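Reticulocyte binding protein (Streptococcus agalactiae COH1, PDB 3FAW) probably hydrolyses the alpha-1,6 linkages of pullulan and related branched glucans as a pullulanase displayed on the group B streptococcal cell wall. Local coordinates at residues 698-703 and 776-781; 738-743 and 748-753; 794-799 and 809-814. One frame throughout, in Å; residues are numbered along the deposited sequence.

Interaction 1 (698-703 and 776-781)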
# COMPACT_ATOMS: atom_id res chain seq x y z
N ILE A 698 21.97 -9.94 -2.33
CA ILE A 698 20.84 -10.30 -3.18
C ILE A 698 21.20 -11.47 -4.10
O ILE A 698 20.41 -12.39 -4.28
CB ILE A 698 20.31 -9.11 -4.01
CG1 ILE A 698 19.70 -8.04 -3.08
CG2 ILE A 698 19.24 -9.58 -5.01
CD1 ILE A 698 19.47 -6.70 -3.76
N THR A 699 22.41 -11.43 -4.67
CA THR A 699 22.91 -12.51 -5.52
C THR A 699 22.95 -13.83 -4.74
O THR A 699 22.44 -14.85 -5.21
CB THR A 699 24.32 -12.21 -6.06
OG1 THR A 699 24.30 -10.98 -6.79
CG2 THR A 699 24.82 -13.34 -6.98
N LEU A 700 23.56 -13.80 -3.56
CA LEU A 700 23.59 -14.96 -2.67
C LEU A 700 22.19 -15.53 -2.47
O LEU A 700 21.96 -16.73 -2.68
CB LEU A 700 24.21 -14.59 -1.32
CG LEU A 700 24.21 -15.66 -0.23
CD1 LEU A 700 24.84 -16.96 -0.72
CD2 LEU A 700 24.92 -15.15 1.02
N ARG A 701 21.25 -14.68 -2.08
CA ARG A 701 19.87 -15.11 -1.80
C ARG A 701 19.24 -15.84 -2.99
O ARG A 701 18.62 -16.89 -2.81
CB ARG A 701 18.99 -13.92 -1.41
CG ARG A 701 17.55 -14.29 -1.12
CD ARG A 701 16.76 -13.15 -0.51
NE ARG A 701 15.43 -13.60 -0.10
CZ ARG A 701 15.17 -14.35 0.98
NH1 ARG A 701 16.15 -14.73 1.80
NH2 ARG A 701 13.93 -14.71 1.25
N ARG A 702 19.40 -15.29 -4.19
CA ARG A 702 18.80 -15.86 -5.40
C ARG A 702 19.57 -17.07 -5.94
O ARG A 702 19.05 -17.83 -6.77
CB ARG A 702 18.67 -14.79 -6.48
CG ARG A 702 17.76 -13.62 -6.06
CD ARG A 702 17.45 -12.68 -7.22
NE ARG A 702 16.65 -13.33 -8.26
CZ ARG A 702 16.39 -12.82 -9.46
NH1 ARG A 702 16.85 -11.63 -9.81
NH2 ARG A 702 15.65 -13.51 -10.33
N SER A 703 20.80 -17.26 -5.47
CA SER A 703 21.65 -18.35 -5.94
C SER A 703 21.27 -19.72 -5.36
O SER A 703 21.69 -20.74 -5.89
CB SER A 703 23.12 -18.06 -5.62
OG SER A 703 23.39 -18.21 -4.24
N VAL A 776 34.54 -19.08 2.80
CA VAL A 776 33.91 -17.82 3.21
C VAL A 776 33.46 -17.04 1.97
O VAL A 776 34.30 -16.66 1.15
CB VAL A 776 34.88 -16.93 4.02
CG1 VAL A 776 34.17 -15.65 4.48
CG2 VAL A 776 35.43 -17.70 5.22
N ILE A 777 32.15 -16.82 1.84
CA ILE A 777 31.61 -16.05 0.71
C ILE A 777 31.08 -14.65 1.10
O ILE A 777 30.90 -13.79 0.23
CB ILE A 777 30.54 -16.85 -0.08
CG1 ILE A 777 29.32 -17.16 0.79
CG2 ILE A 777 31.16 -18.14 -0.62
CD1 ILE A 777 28.14 -17.65 -0.02
N VAL A 778 30.85 -14.44 2.39
CA VAL A 778 30.57 -13.10 2.92
C VAL A 778 31.50 -12.83 4.09
O VAL A 778 31.63 -13.66 5.00
CB VAL A 778 29.10 -12.95 3.39
CG1 VAL A 778 28.85 -11.56 3.98
CG2 VAL A 778 28.14 -13.21 2.24
N ASP A 779 32.17 -11.67 4.07
CA ASP A 779 33.01 -11.26 5.19
C ASP A 779 32.71 -9.80 5.55
O ASP A 779 31.65 -9.29 5.20
CB ASP A 779 34.50 -11.52 4.88
CG ASP A 779 35.11 -10.52 3.91
OD1 ASP A 779 34.38 -9.68 3.35
OD2 ASP A 779 36.34 -10.59 3.70
N ALA A 780 33.62 -9.14 6.27
CA ALA A 780 33.41 -7.76 6.71
C ALA A 780 33.41 -6.74 5.56
O ALA A 780 32.80 -5.67 5.68
CB ALA A 780 34.46 -7.38 7.75
N ASP A 781 34.08 -7.07 4.46
CA ASP A 781 34.27 -6.13 3.34
C ASP A 781 33.37 -6.38 2.13
O ASP A 781 33.00 -5.44 1.42
CB ASP A 781 35.72 -6.16 2.88
CG ASP A 781 36.68 -5.58 3.90
OD1 ASP A 781 36.28 -4.67 4.65
OD2 ASP A 781 37.84 -6.03 3.93

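Interaction 2 (738-743 and 748-753)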
# COMPACT_ATOMS: atom_id res chain seq x y z
N ALA A 738 24.06 -17.07 15.15
CA ALA A 738 24.53 -17.84 14.00
C ALA A 738 23.53 -18.95 13.68
O ALA A 738 23.00 -19.58 14.59
CB ALA A 738 25.90 -18.43 14.26
N TYR A 739 23.28 -19.17 12.40
CA TYR A 739 22.35 -20.21 11.96
C TYR A 739 22.79 -20.88 10.67
O TYR A 739 23.46 -20.28 9.84
CB TYR A 739 20.93 -19.66 11.80
CG TYR A 739 20.82 -18.34 11.07
CD1 TYR A 739 20.49 -18.28 9.72
CD2 TYR A 739 21.02 -17.15 11.75
CE1 TYR A 739 20.38 -17.06 9.06
CE2 TYR A 739 20.91 -15.93 11.11
CZ TYR A 739 20.58 -15.89 9.77
OH TYR A 739 20.48 -14.66 9.16
N GLN A 740 22.37 -22.13 10.52
CA GLN A 740 22.71 -22.94 9.36
C GLN A 740 21.46 -23.35 8.59
O GLN A 740 20.45 -23.73 9.19
CB GLN A 740 23.47 -24.19 9.79
CG GLN A 740 24.13 -24.94 8.65
CD GLN A 740 24.69 -26.27 9.10
OE1 GLN A 740 26.01 -26.33 9.26
NE2 GLN A 740 23.95 -27.24 9.31
N THR A 741 21.54 -23.26 7.27
CA THR A 741 20.49 -23.77 6.39
C THR A 741 21.12 -24.64 5.31
O THR A 741 22.31 -24.54 5.02
CB THR A 741 19.65 -22.62 5.77
OG1 THR A 741 18.66 -23.17 4.90
CG2 THR A 741 20.53 -21.64 4.99
N ILE A 742 20.30 -25.51 4.72
CA ILE A 742 20.74 -26.46 3.70
C ILE A 742 19.77 -26.35 2.53
O ILE A 742 18.57 -26.21 2.73
CB ILE A 742 20.73 -27.92 4.23
CG1 ILE A 742 21.29 -28.00 5.66
CG2 ILE A 742 21.51 -28.83 3.29
CD1 ILE A 742 21.23 -29.38 6.28
N ASP A 743 20.29 -26.41 1.30
CA ASP A 743 19.42 -26.33 0.13
C ASP A 743 19.09 -27.71 -0.44
O ASP A 743 19.56 -28.73 0.08
CB ASP A 743 20.01 -25.38 -0.94
CG ASP A 743 21.21 -25.95 -1.66
OD1 ASP A 743 21.60 -27.11 -1.40
OD2 ASP A 743 21.77 -25.22 -2.51
N ILE A 748 25.45 -26.70 2.02
CA ILE A 748 25.20 -26.13 3.34
C ILE A 748 25.68 -24.67 3.41
O ILE A 748 26.78 -24.36 2.96
CB ILE A 748 25.93 -26.94 4.45
CG1 ILE A 748 25.34 -28.36 4.56
CG2 ILE A 748 25.84 -26.24 5.81
CD1 ILE A 748 26.22 -29.33 5.34
N TYR A 749 24.85 -23.80 3.99
CA TYR A 749 25.20 -22.39 4.20
C TYR A 749 25.03 -22.00 5.67
O TYR A 749 23.97 -22.23 6.25
CB TYR A 749 24.32 -21.48 3.34
CG TYR A 749 24.55 -21.62 1.85
CD1 TYR A 749 25.37 -20.72 1.16
CD2 TYR A 749 23.95 -22.64 1.12
CE1 TYR A 749 25.59 -20.85 -0.21
CE2 TYR A 749 24.17 -22.78 -0.25
CZ TYR A 749 24.99 -21.88 -0.91
OH TYR A 749 25.20 -22.01 -2.26
N ALA A 750 26.07 -21.40 6.26
CA ALA A 750 26.02 -20.94 7.66
C ALA A 750 26.23 -19.43 7.74
O ALA A 750 27.21 -18.92 7.20
CB ALA A 750 27.06 -21.66 8.50
N VAL A 751 25.31 -18.74 8.41
CA VAL A 751 25.36 -17.28 8.57
C VAL A 751 25.69 -16.90 10.01
O VAL A 751 25.03 -17.36 10.94
CB VAL A 751 23.99 -16.63 8.21
CG1 VAL A 751 24.11 -15.10 8.23
CG2 VAL A 751 23.50 -17.12 6.85
N PHE A 752 26.71 -16.06 10.18
CA PHE A 752 27.14 -15.57 11.49
C PHE A 752 27.01 -14.06 11.54
O PHE A 752 27.53 -13.37 10.67
CB PHE A 752 28.60 -15.95 11.75
CG PHE A 752 28.88 -17.43 11.69
CD1 PHE A 752 28.89 -18.20 12.84
CD2 PHE A 752 29.15 -18.04 10.47
CE1 PHE A 752 29.16 -19.56 12.78
CE2 PHE A 752 29.41 -19.40 10.41
CZ PHE A 752 29.42 -20.15 11.56
N VAL A 753 26.32 -13.54 12.56
CA VAL A 753 26.18 -12.08 12.75
C VAL A 753 26.61 -11.69 14.17
O VAL A 753 25.87 -11.92 15.13
CB VAL A 753 24.72 -11.61 12.53
CG1 VAL A 753 24.57 -10.13 12.88
CG2 VAL A 753 24.29 -11.86 11.08
O HOH W 1 24.20 -23.94 -3.65

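Interaction 3 (794-799 and 809-814)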
# COMPACT_ATOMS: atom_id res chain seq x y z
N VAL A 794 37.18 -12.55 10.46
CA VAL A 794 36.96 -13.90 10.98
C VAL A 794 38.28 -14.67 11.10
O VAL A 794 39.15 -14.53 10.24
CB VAL A 794 36.00 -14.70 10.07
CG1 VAL A 794 36.58 -14.84 8.65
CG2 VAL A 794 35.71 -16.07 10.68
N HIS A 795 38.41 -15.47 12.15
CA HIS A 795 39.55 -16.37 12.31
C HIS A 795 39.07 -17.78 12.65
O HIS A 795 38.20 -17.95 13.52
CB HIS A 795 40.51 -15.86 13.39
CG HIS A 795 41.10 -14.52 13.08
ND1 HIS A 795 42.33 -14.38 12.48
CD2 HIS A 795 40.63 -13.27 13.29
CE1 HIS A 795 42.59 -13.09 12.32
NE2 HIS A 795 41.58 -12.40 12.81
N PHE A 796 39.63 -18.77 11.97
CA PHE A 796 39.25 -20.17 12.16
C PHE A 796 40.08 -20.80 13.28
O PHE A 796 41.31 -20.74 13.25
CB PHE A 796 39.45 -20.95 10.85
CG PHE A 796 38.36 -20.72 9.83
CD1 PHE A 796 37.58 -21.78 9.37
CD2 PHE A 796 38.10 -19.45 9.35
CE1 PHE A 796 36.56 -21.57 8.44
CE2 PHE A 796 37.09 -19.23 8.41
CZ PHE A 796 36.32 -20.29 7.96
N GLU A 797 39.40 -21.39 14.26
CA GLU A 797 40.05 -22.08 15.38
C GLU A 797 39.81 -23.59 15.28
O GLU A 797 39.38 -24.09 14.24
CB GLU A 797 39.51 -21.54 16.72
CG GLU A 797 39.41 -20.01 16.82
CD GLU A 797 40.74 -19.30 16.60
OE1 GLU A 797 41.81 -19.92 16.77
OE2 GLU A 797 40.70 -18.09 16.28
N LYS A 798 40.10 -24.32 16.36
CA LYS A 798 39.97 -25.79 16.38
C LYS A 798 38.51 -26.27 16.22
O LYS A 798 38.23 -27.13 15.39
CB LYS A 798 40.58 -26.36 17.67
CG LYS A 798 40.46 -27.87 17.86
CD LYS A 798 41.11 -28.65 16.72
CE LYS A 798 41.26 -30.12 17.07
NZ LYS A 798 41.84 -30.91 15.95
N ASP A 799 37.59 -25.71 17.01
CA ASP A 799 36.16 -26.03 16.87
C ASP A 799 35.29 -24.78 17.10
O ASP A 799 34.19 -24.86 17.65
CB ASP A 799 35.76 -27.17 17.82
CG ASP A 799 35.80 -26.78 19.29
OD1 ASP A 799 36.26 -25.67 19.61
OD2 ASP A 799 35.37 -27.60 20.14
N ILE A 809 29.58 -12.94 8.79
CA ILE A 809 30.32 -13.96 8.04
C ILE A 809 29.37 -15.04 7.52
O ILE A 809 28.55 -15.57 8.27
CB ILE A 809 31.41 -14.64 8.90
CG1 ILE A 809 32.31 -13.61 9.60
CG2 ILE A 809 32.27 -15.56 8.04
CD1 ILE A 809 33.16 -12.80 8.65
N VAL A 810 29.48 -15.37 6.23
CA VAL A 810 28.74 -16.50 5.67
C VAL A 810 29.72 -17.52 5.09
O VAL A 810 30.59 -17.17 4.29
CB VAL A 810 27.72 -16.08 4.58
CG1 VAL A 810 27.02 -17.31 4.02
CG2 VAL A 810 26.70 -15.10 5.14
N ILE A 811 29.57 -18.77 5.52
CA ILE A 811 30.39 -19.88 5.03
C ILE A 811 29.53 -20.85 4.22
O ILE A 811 28.38 -21.11 4.58
CB ILE A 811 31.07 -20.65 6.19
CG1 ILE A 811 31.87 -19.70 7.08
CG2 ILE A 811 31.99 -21.73 5.64
CD1 ILE A 811 32.59 -20.38 8.24
N LYS A 812 30.09 -21.37 3.13
CA LYS A 812 29.45 -22.40 2.31
C LYS A 812 30.29 -23.67 2.32
O LYS A 812 31.51 -23.63 2.11
CB LYS A 812 29.29 -21.90 0.87
CG LYS A 812 28.67 -22.91 -0.09
CD LYS A 812 28.98 -22.57 -1.54
CE LYS A 812 28.41 -23.61 -2.49
NZ LYS A 812 28.78 -23.32 -3.91
N VAL A 813 29.63 -24.81 2.54
CA VAL A 813 30.25 -26.12 2.38
C VAL A 813 29.58 -26.86 1.22
O VAL A 813 28.42 -27.27 1.33
CB VAL A 813 30.14 -26.97 3.67
CG1 VAL A 813 30.77 -28.35 3.46
CG2 VAL A 813 30.81 -26.24 4.83
N GLY A 814 30.31 -26.99 0.11
CA GLY A 814 29.81 -27.71 -1.06
C GLY A 814 29.89 -29.22 -0.87
O GLY A 814 28.86 -29.90 -0.81

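Interaction 1 (698-703 and 776-781)
The carbonyl oxygen of Leu700 is gripped twice from within its own helix, while the side chain of Leu700 does the work across the contact. Ser703 OG donates to Leu700 O at 2.6 Å, tilted 19° from the carbonyl plane, and Ser703 N reaches the same oxygen at 3.1 Å. The contact is helix-on-sheet packing: helix 685-703, which comes later in the chain than the last barrel strand, 614-618, rests on strand 775-778, an outermost strand of the C-terminal antiparallel sheet. That strand carries a classic beta bulge, in which Ile777 and Val778 together stand opposite the single residue Val810 of the neighbouring strand. The case illustrates what a bulge can do, since two successive residues of a strand here direct their side chains toward one helix. The branches of Leu700 are shared between them. Its CD1 meets Ile777 CD1 at 3.4 Å, tighter than ordinary van der Waals contact, and the two chains cross at about a right angle; its CD2 takes the looser partner, Val778 CG2, at 4.0 Å. CG1 of Ile777 lies between the backbone N and the carbonyl carbon (chi1 64°), and the chain runs on extended to CD1. Past the bulge, other residues of the same helix bond to the loop that follows: Lys689 forms a salt bridge with Asp781 OD1, and Tyr693 OH is hydrogen-bonded to Asp779 O. The loop contains an Asx turn, in which Asp781 N donates to Asp779 OD1 at 2.9 Å, arriving 60° out of the carboxylate plane.

Interaction 2 (738-743 and 748-753)
Tyr739 and Val751 form a hydrogen-bonded pair of the antiparallel hairpin 736-742/748-754, joined by reciprocal bonds, with Tyr739 N to Val751 O at 2.9 Å and Val751 N to Tyr739 O at 2.8 Å. Thr741 and Tyr749 repeat the pattern two residues on. With CG between the backbone N and the carbonyl carbon (chi1 45°), the Tyr739 ring swings toward its partner strand, and Val751 CB settles over one face in a CH-pi contact, 4.0 Å from the centroid. On the opposite sheet face, Ala738 CB presses on Phe752 CD1 at 3.3 Å, while the extended Gln740 crosses to Ile748, its OE1 lying 3.5 Å from Ile748 CG2.

Beyond the ladder a water links Tyr749 to Asp743, just past the end of the other strand: it accepts from Tyr749 OH at 2.6 Å and donates to Asp743 OD2 at 3.0 Å. Thr704 also bonds Asp743 OD2; Tyr739 OH is hydrogen-bonded to Thr610 OG1 and Thr741 OG1 to Ala706 O.

Within the C-terminal sheet the hairpin lies between strands 720-721 and 807-813. Its Tyr739 and Val751 face turns to the catalytic domain, Tyr739 touching helix 544-551 and Val751 helix 590-609.

Interaction 3 (794-799 and 809-814)
Two antiparallel sheets of the C-terminal domain meet here, strand 794-796 bringing Val794 and Phe796 to Ile809 and Ile811 of strand 807-813. Val794 is met by the outer end of Ile809: Ile809 CD1 lies 3.7 Å from Val794 CB and 4.0 Å from Val794 CG1. Ile809 CG1 follows behind, 3.9 Å from Val794 CB, and the two side chains run at a slant to each other. A bent chain makes this fit, for chi2 of Ile809 is -67° and folds CD1 away from the extended course.

The second pair is built differently. Phe796 and Ile811 approach from opposite directions, the far end of the ring meeting the end of the aliphatic chain, with Phe796 CZ 3.7 Å from Ile811 CD1. The neighbouring ring carbon, Phe796 CE1, is 4.1 Å from the same methyl. Here the isoleucine is straight, its chi2 of -179° carrying CD1 directly outward.

The arrangement exemplifies how sheets pack in an antiparallel beta domain: alternate residues of a strand face the same way, so Ile809 and Ile811 serve one layer while Val810 turns to the other side. Strand 794-796 is an outermost strand of a three-stranded sheet, and strand 807-813 is interior to a five-stranded one. Strand 800-803, which pairs with 794-796 through His795 and Leu802, adds Ile803 against Ile809 and Leu801 against Ile811. Val776 fills in from the next strand of the larger sheet, touching both Phe796 and Ile809, and Leu772 lies against the Phe796 ring.

Strand 807-813 connects the three contacts. On one side it pairs with the hairpin of interaction 2, Ile809 O lying 2.7 Å from Phe752 N; on the other it meets the bulge of interaction 1, with Val810 O 2.9 Å from Ile777 N. Tyr749 joins interactions 1 and 2 directly, its CE1 being 4.0 Å from Leu700 CD1. The centres lie about 12 Å (1 and 2), 14 Å (1 and 3) and 11 Å (2 and 3) apart. Interaction 1 sets the sheet against helix 685-703, and the Tyr739 and Val751 face of interaction 2 meets helices 544-551 and 590-609, while interaction 3 joins it to the smaller sheet. A calcium ion lies about 11 Å from the Leu700 side chain.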